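Local coordinates for binding domain (Hc) of Paraclostridial Mosquitocidal Protein 1 (Paraclostridium bifermentans, PDB 6HOX) that serves as the receptor-binding domain of a botulinum-like neurotoxin that specifically targets Anopheles mosquitoes, directing the toxin to host nerve cells, at residues T62-S67 / N216-L221; E111-N116 / K208-R213. One frame throughout, in Å; residues are numbered along the deposited sequence.

Contact 1 (T62-S67 / N216-L221); sequences TIRLNS and NQFIRL
Gln217 meets Ser67 at the end of this antiparallel pairing, where the backbones have moved apart to 6.0 Å (Ser67 CA to Gln217 CA). Its carbonyl O accepts the Ser67 hydroxyl, Ser67 OG to Gln217 O 2.8 Å, from above the carbonyl plane, while a water joins the same O to Ser67 N; a small hydroxyl suits a place where the strands part. The Gln217 side chain turns back, OE1 taking Phe218 N and NE2 turned to Tyr112. Phe218 carries the main side-chain contact. Its ring lies flat against the Arg64 guanidinium, planes 14° apart, with Arg64 CZ 3.4 Å from Phe218 CD2: a cation-pi stack. The Arg64 side chain runs out extended from CG to NE, and Asn66 OD1 fixes the rotation of its head by accepting NE in the guanidinium plane, on a lone pair, Arg64 NE to Asn66 OD1 2.8 Å, almost straight at 173°. Ile219 exchanges two backbone hydrogen bonds with Leu65: Leu65 N to Ile219 O and Ile219 N to Leu65 O are both 2.8 Å. Both apolar side chains turn to the face opposite Phe218 and Arg64, where Leu221 and Ile63 also point. Arg220 returns to the face of Arg64, where its CG packs on Arg64 CB at 4.0 Å. CE2 of Phe218 lies over one face of the Arg220 guanidinium, toward its rim. Salt bridges from Arg64 to Glu442 and from Arg220 to Asp441 probably offset the repulsion of the nearby like charges. At Leu221, N donates to Ile63 O at 3.0 Å, whereas the return bond from Ile63 N is weak and a water bridges Ile63 N and Leu221 O. Strand 61-66 is flanked on its other edge by strand 53-56, and strand 218-227 by strand 89-96, whose Phe93 and Ile95 pack on Leu221.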
loop_
_atom_site.group_PDB
_atom_site.type_symbol
_atom_site.label_atom_id
_atom_site.label_comp_id
_atom_site.label_asym_id
_atom_site.label_seq_id
_atom_site.Cartn_x
_atom_site.Cartn_y
_atom_site.Cartn_z
ATOM N N THR A 62 -13.470 3.983 1.589
ATOM C CA THR A 62 -13.076 4.116 0.207
ATOM C C THR A 62 -14.158 3.515 -0.694
ATOM O O THR A 62 -14.926 2.651 -0.291
ATOM C CB THR A 62 -11.705 3.465 -0.021
ATOM O OG1 THR A 62 -11.239 3.823 -1.323
ATOM C CG2 THR A 62 -11.737 1.960 0.128
ATOM N N ILE A 63 -14.167 3.982 -1.939
ATOM C CA ILE A 63 -14.984 3.423 -2.975
ATOM C C ILE A 63 -14.401 2.074 -3.393
ATOM O O ILE A 63 -13.178 1.904 -3.493
ATOM C CB ILE A 63 -15.056 4.390 -4.170
ATOM C CG1 ILE A 63 -15.796 5.675 -3.796
ATOM C CG2 ILE A 63 -15.652 3.676 -5.372
ATOM C CD1 ILE A 63 -15.436 6.873 -4.659
ATOM N N ARG A 64 -15.306 1.124 -3.648
ATOM C CA ARG A 64 -14.978 -0.146 -4.242
ATOM C C ARG A 64 -15.843 -0.351 -5.497
ATOM O O ARG A 64 -17.074 -0.266 -5.431
ATOM C CB ARG A 64 -15.195 -1.281 -3.241
ATOM C CG ARG A 64 -15.099 -2.664 -3.874
ATOM C CD ARG A 64 -15.200 -3.814 -2.875
ATOM N NE ARG A 64 -15.331 -5.113 -3.537
ATOM C CZ ARG A 64 -14.979 -6.282 -3.015
ATOM N NH1 ARG A 64 -14.392 -6.336 -1.830
ATOM N NH2 ARG A 64 -15.240 -7.396 -3.677
ATOM N N LEU A 65 -15.178 -0.602 -6.628
ATOM C CA LEU A 65 -15.798 -0.933 -7.906
ATOM C C LEU A 65 -15.617 -2.426 -8.192
ATOM O O LEU A 65 -14.502 -2.914 -8.188
ATOM C CB LEU A 65 -15.118 -0.116 -9.002
ATOM C CG LEU A 65 -15.306 1.398 -8.925
ATOM C CD1 LEU A 65 -14.569 2.086 -10.073
ATOM C CD2 LEU A 65 -16.777 1.770 -8.972
ATOM N N ASN A 66 -16.724 -3.109 -8.486
ATOM C CA ASN A 66 -16.805 -4.533 -8.776
ATOM C C ASN A 66 -17.030 -4.716 -10.279
ATOM O O ASN A 66 -17.291 -3.760 -10.986
ATOM C CB ASN A 66 -17.925 -5.200 -7.965
ATOM C CG ASN A 66 -17.642 -5.154 -6.479
ATOM O OD1 ASN A 66 -16.497 -5.331 -6.059
ATOM N ND2 ASN A 66 -18.664 -4.906 -5.673
ATOM N N SER A 67 -16.957 -5.967 -10.743
ATOM C CA SER A 67 -17.065 -6.285 -12.168
ATOM C C SER A 67 -18.523 -6.576 -12.554
ATOM O O SER A 67 -18.826 -7.640 -13.083
ATOM C CB SER A 67 -16.164 -7.429 -12.525
ATOM O OG SER A 67 -14.807 -7.023 -12.470
ATOM N N ASN A 216 -14.093 -11.528 -11.171
ATOM C CA ASN A 216 -13.763 -11.461 -9.763
ATOM C C ASN A 216 -12.969 -10.178 -9.474
ATOM O O ASN A 216 -12.796 -9.825 -8.334
ATOM C CB ASN A 216 -13.027 -12.724 -9.325
ATOM C CG ASN A 216 -13.897 -13.957 -9.455
ATOM O OD1 ASN A 216 -14.994 -14.004 -8.905
ATOM N ND2 ASN A 216 -13.444 -14.941 -10.208
ATOM N N GLN A 217 -12.496 -9.480 -10.516
ATOM C CA GLN A 217 -11.714 -8.262 -10.319
ATOM C C GLN A 217 -12.573 -7.193 -9.640
ATOM O O GLN A 217 -13.785 -7.048 -9.905
ATOM C CB GLN A 217 -11.162 -7.737 -11.644
ATOM C CG GLN A 217 -10.166 -6.593 -11.507
ATOM C CD GLN A 217 -8.933 -6.931 -10.704
ATOM O OE1 GLN A 217 -9.012 -7.343 -9.544
ATOM N NE2 GLN A 217 -7.774 -6.675 -11.283
ATOM N N PHE A 218 -11.925 -6.457 -8.736
ATOM C CA PHE A 218 -12.513 -5.329 -8.049
ATOM C C PHE A 218 -11.387 -4.357 -7.709
ATOM O O PHE A 218 -10.242 -4.758 -7.494
ATOM C CB PHE A 218 -13.284 -5.783 -6.804
ATOM C CG PHE A 218 -12.429 -6.318 -5.670
ATOM C CD1 PHE A 218 -11.965 -7.623 -5.678
ATOM C CD2 PHE A 218 -12.083 -5.510 -4.596
ATOM C CE1 PHE A 218 -11.181 -8.107 -4.635
ATOM C CE2 PHE A 218 -11.321 -5.997 -3.541
ATOM C CZ PHE A 218 -10.858 -7.294 -3.572
ATOM N N ILE A 219 -11.714 -3.072 -7.655
ATOM C CA ILE A 219 -10.709 -2.062 -7.395
ATOM C C ILE A 219 -11.211 -1.172 -6.266
ATOM O O ILE A 219 -12.393 -0.890 -6.188
ATOM C CB ILE A 219 -10.429 -1.243 -8.670
ATOM C CG1 ILE A 219 -9.992 -2.131 -9.837
ATOM C CG2 ILE A 219 -9.436 -0.132 -8.394
ATOM C CD1 ILE A 219 -8.635 -2.743 -9.671
ATOM N N ARG A 220 -10.293 -0.725 -5.414
ATOM C CA ARG A 220 -10.600 0.292 -4.430
ATOM C C ARG A 220 -9.878 1.573 -4.848
ATOM O O ARG A 220 -8.696 1.544 -5.234
ATOM C CB ARG A 220 -10.276 -0.235 -3.028
ATOM C CG ARG A 220 -11.253 -1.314 -2.588
ATOM C CD ARG A 220 -10.763 -2.197 -1.463
ATOM N NE ARG A 220 -9.762 -3.143 -1.898
ATOM C CZ ARG A 220 -9.255 -4.105 -1.131
ATOM N NH1 ARG A 220 -9.698 -4.257 0.110
ATOM N NH2 ARG A 220 -8.326 -4.916 -1.615
ATOM N N LEU A 221 -10.613 2.686 -4.779
ATOM C CA LEU A 221 -10.209 3.964 -5.378
ATOM C C LEU A 221 -10.580 5.101 -4.420
ATOM O O LEU A 221 -11.713 5.155 -3.932
ATOM C CB LEU A 221 -10.927 4.073 -6.728
ATOM C CG LEU A 221 -10.471 5.174 -7.686
ATOM C CD1 LEU A 221 -9.074 4.891 -8.242
ATOM C CD2 LEU A 221 -11.482 5.328 -8.817
HETATM O O HOH W 1 -13.108 6.695 -2.364
HETATM O O HOH W 2 -16.164 -8.047 -9.127
#

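Contact 2 (E111-N116 / K208-R213)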
loop_
_atom_site.group_PDB
_atom_site.type_symbol
_atom_site.label_atom_id
_atom_site.label_comp_id
_atom_site.label_asym_id
_atom_site.label_seq_id
_atom_site.Cartn_x
_atom_site.Cartn_y
_atom_site.Cartn_z
ATOM N N GLU A 111 -5.842 -4.766 -22.334
ATOM C CA GLU A 111 -6.100 -3.528 -21.574
ATOM C C GLU A 111 -7.583 -3.481 -21.208
ATOM O O GLU A 111 -8.398 -3.696 -22.069
ATOM C CB GLU A 111 -5.911 -2.243 -22.384
ATOM C CG GLU A 111 -4.490 -1.816 -22.607
ATOM C CD GLU A 111 -4.351 -0.420 -23.206
ATOM O OE1 GLU A 111 -5.293 0.394 -23.069
ATOM O OE2 GLU A 111 -3.287 -0.140 -23.781
ATOM N N TYR A 112 -7.918 -3.119 -19.969
ATOM C CA TYR A 112 -9.305 -2.831 -19.646
ATOM C C TYR A 112 -9.403 -1.539 -18.825
ATOM O O TYR A 112 -8.478 -1.165 -18.097
ATOM C CB TYR A 112 -9.999 -4.041 -19.022
ATOM C CG TYR A 112 -9.398 -4.601 -17.754
ATOM C CD1 TYR A 112 -9.700 -4.081 -16.504
ATOM C CD2 TYR A 112 -8.550 -5.694 -17.806
ATOM C CE1 TYR A 112 -9.161 -4.624 -15.344
ATOM C CE2 TYR A 112 -7.995 -6.245 -16.658
ATOM C CZ TYR A 112 -8.306 -5.715 -15.422
ATOM O OH TYR A 112 -7.757 -6.297 -14.315
ATOM N N ASP A 113 -10.559 -0.874 -18.969
ATOM C CA ASP A 113 -10.827 0.460 -18.429
ATOM C C ASP A 113 -10.982 0.403 -16.905
ATOM O O ASP A 113 -11.495 -0.580 -16.334
ATOM C CB ASP A 113 -12.116 1.066 -18.985
ATOM C CG ASP A 113 -12.132 1.335 -20.485
ATOM O OD1 ASP A 113 -11.052 1.299 -21.104
ATOM O OD2 ASP A 113 -13.240 1.580 -21.016
ATOM N N LEU A 114 -10.534 1.480 -16.264
ATOM C CA LEU A 114 -10.876 1.783 -14.900
ATOM C C LEU A 114 -11.610 3.135 -14.838
ATOM O O LEU A 114 -12.646 3.268 -14.176
ATOM C CB LEU A 114 -9.587 1.811 -14.084
ATOM C CG LEU A 114 -9.790 2.102 -12.601
ATOM C CD1 LEU A 114 -10.737 1.089 -11.966
ATOM C CD2 LEU A 114 -8.462 2.114 -11.870
ATOM N N VAL A 115 -11.022 4.152 -15.477
ATOM C CA VAL A 115 -11.581 5.486 -15.561
ATOM C C VAL A 115 -11.457 5.927 -17.020
ATOM O O VAL A 115 -10.369 5.892 -17.574
ATOM C CB VAL A 115 -10.880 6.488 -14.628
ATOM C CG1 VAL A 115 -11.647 7.799 -14.581
ATOM C CG2 VAL A 115 -10.652 5.947 -13.220
ATOM N N ASN A 116 -12.578 6.347 -17.614
ATOM C CA ASN A 116 -12.680 6.494 -19.054
ATOM C C ASN A 116 -13.331 7.844 -19.361
ATOM O O ASN A 116 -14.418 8.135 -18.873
ATOM C CB ASN A 116 -13.392 5.287 -19.666
ATOM C CG ASN A 116 -13.557 5.411 -21.163
ATOM O OD1 ASN A 116 -13.921 6.469 -21.650
ATOM N ND2 ASN A 116 -13.293 4.345 -21.895
ATOM N N LYS A 208 -15.430 2.832 -13.846
ATOM C CA LYS A 208 -16.007 1.511 -14.070
ATOM C C LYS A 208 -14.966 0.580 -14.679
ATOM O O LYS A 208 -14.259 0.988 -15.613
ATOM C CB LYS A 208 -17.163 1.597 -15.067
ATOM C CG LYS A 208 -17.974 0.325 -15.232
ATOM C CD LYS A 208 -19.028 0.451 -16.306
ATOM C CE LYS A 208 -19.979 -0.729 -16.325
ATOM N NZ LYS A 208 -19.291 -1.988 -16.700
ATOM N N LEU A 209 -14.921 -0.657 -14.169
ATOM C CA LEU A 209 -14.188 -1.748 -14.811
ATOM C C LEU A 209 -14.917 -2.125 -16.106
ATOM O O LEU A 209 -16.062 -2.560 -16.043
ATOM C CB LEU A 209 -14.113 -2.959 -13.875
ATOM C CG LEU A 209 -13.073 -2.869 -12.764
ATOM C CD1 LEU A 209 -13.347 -3.899 -11.685
ATOM C CD2 LEU A 209 -11.673 -3.048 -13.333
ATOM N N GLU A 210 -14.260 -1.925 -17.254
ATOM C CA GLU A 210 -14.870 -2.210 -18.551
ATOM C C GLU A 210 -13.869 -2.953 -19.428
ATOM O O GLU A 210 -12.844 -2.393 -19.762
ATOM C CB GLU A 210 -15.318 -0.909 -19.222
ATOM C CG GLU A 210 -16.212 -1.121 -20.430
ATOM C CD GLU A 210 -17.522 -1.809 -20.079
ATOM O OE1 GLU A 210 -18.324 -1.224 -19.320
ATOM O OE2 GLU A 210 -17.702 -2.949 -20.508
ATOM N N GLY A 211 -14.209 -4.185 -19.827
ATOM C CA GLY A 211 -13.415 -4.950 -20.799
ATOM C C GLY A 211 -12.733 -6.167 -20.190
ATOM O O GLY A 211 -12.192 -6.990 -20.916
ATOM N N ASN A 212 -12.786 -6.294 -18.860
ATOM C CA ASN A 212 -12.136 -7.383 -18.134
ATOM C C ASN A 212 -13.024 -8.643 -18.182
ATOM O O ASN A 212 -14.206 -8.581 -17.865
ATOM C CB ASN A 212 -11.810 -6.967 -16.697
ATOM C CG ASN A 212 -13.020 -6.524 -15.911
ATOM O OD1 ASN A 212 -13.742 -5.617 -16.329
ATOM N ND2 ASN A 212 -13.255 -7.170 -14.778
ATOM N N ARG A 213 -12.451 -9.781 -18.598
ATOM C CA ARG A 213 -13.186 -11.057 -18.578
ATOM C C ARG A 213 -13.126 -11.676 -17.175
ATOM O O ARG A 213 -14.006 -12.466 -16.813
ATOM C CB ARG A 213 -12.649 -12.007 -19.646
ATOM C CG ARG A 213 -13.089 -11.648 -21.058
ATOM C CD ARG A 213 -12.366 -12.497 -22.082
ATOM N NE ARG A 213 -12.173 -11.791 -23.342
ATOM C CZ ARG A 213 -11.337 -10.770 -23.509
ATOM N NH1 ARG A 213 -10.649 -10.303 -22.479
ATOM N NH2 ARG A 213 -11.207 -10.210 -24.698
#
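Tyr112 lays its ring on Asn212, whose CB sits over the ring centre, 3.5 Å from the centroid and 9° off the normal, a CH-pi contact. A chi1 of 58° sets CG of Tyr112 between the backbone N and the carbonyl carbon. CD2 of Leu209 meets the ring at its edge, 3.6 Å from Tyr112 CE1, and the hydroxyl has Gln217 as partner. Beside Tyr112, the chain passes through Gly211 with a positive phi of 112°; a CB there would press against the carbonyl O of Glu210 and be tight against Tyr112 CB as well, so glycine fits the turn. Asp113 forms a hydrogen-bonded antiparallel pair with Glu210: Asp113 N to Glu210 O is 2.9 Å, and Glu210 N to Asp113 O is 3.2 Å. Their side chains share a face, Asp113 OD2 resting 3.7 Å from Glu210 CB, but the carboxylates diverge to separate partners. Lys124 and the amide of Asn116 hold Asp113, while Lys208 NZ bridges Glu210 OE1 from above its plane and also pairs with Glu69. Leu114 extends the pairing by accepting Lys208 N, Lys208 N to Leu114 O 2.8 Å, and its CD1 reaches Leu209 CD2 on the buried side, beside Ile219. Leu114 and Val115 both face Ile125 on strand 122-128, forming a classic beta bulge where the chain turns a corner. With Tyr112, Leu114 and Leu209 on the inner side and Asp113 and Glu210 on the outer, the contact belongs to the lectin-like jelly roll known for the N-terminal half of clostridial neurotoxin binding domains.

The centres of the two contacts lie about 11 Å apart, on the same side of the chain's centre and both in the N-terminal receptor-binding part of the chain. In chain order come 62-67, 111-116, 208-213 and 216-221, so contact 2 is made between residues that contact 1 encloses, and strand 209-210 is followed, after a loop of seven residues, by strand 218-227. Two probable side-chain hydrogen bonds join them: Ser67 OG with Asn212 ND2 at 2.8 Å, and Gln217 NE2 with Tyr112 OH at 3.1 Å. Leu209 CD1 also packs against Ser67 OG. The larger antiparallel sheet of contact 1 is thereby tied to the smaller one that includes strand 112-113, within one lectin-like subdomain.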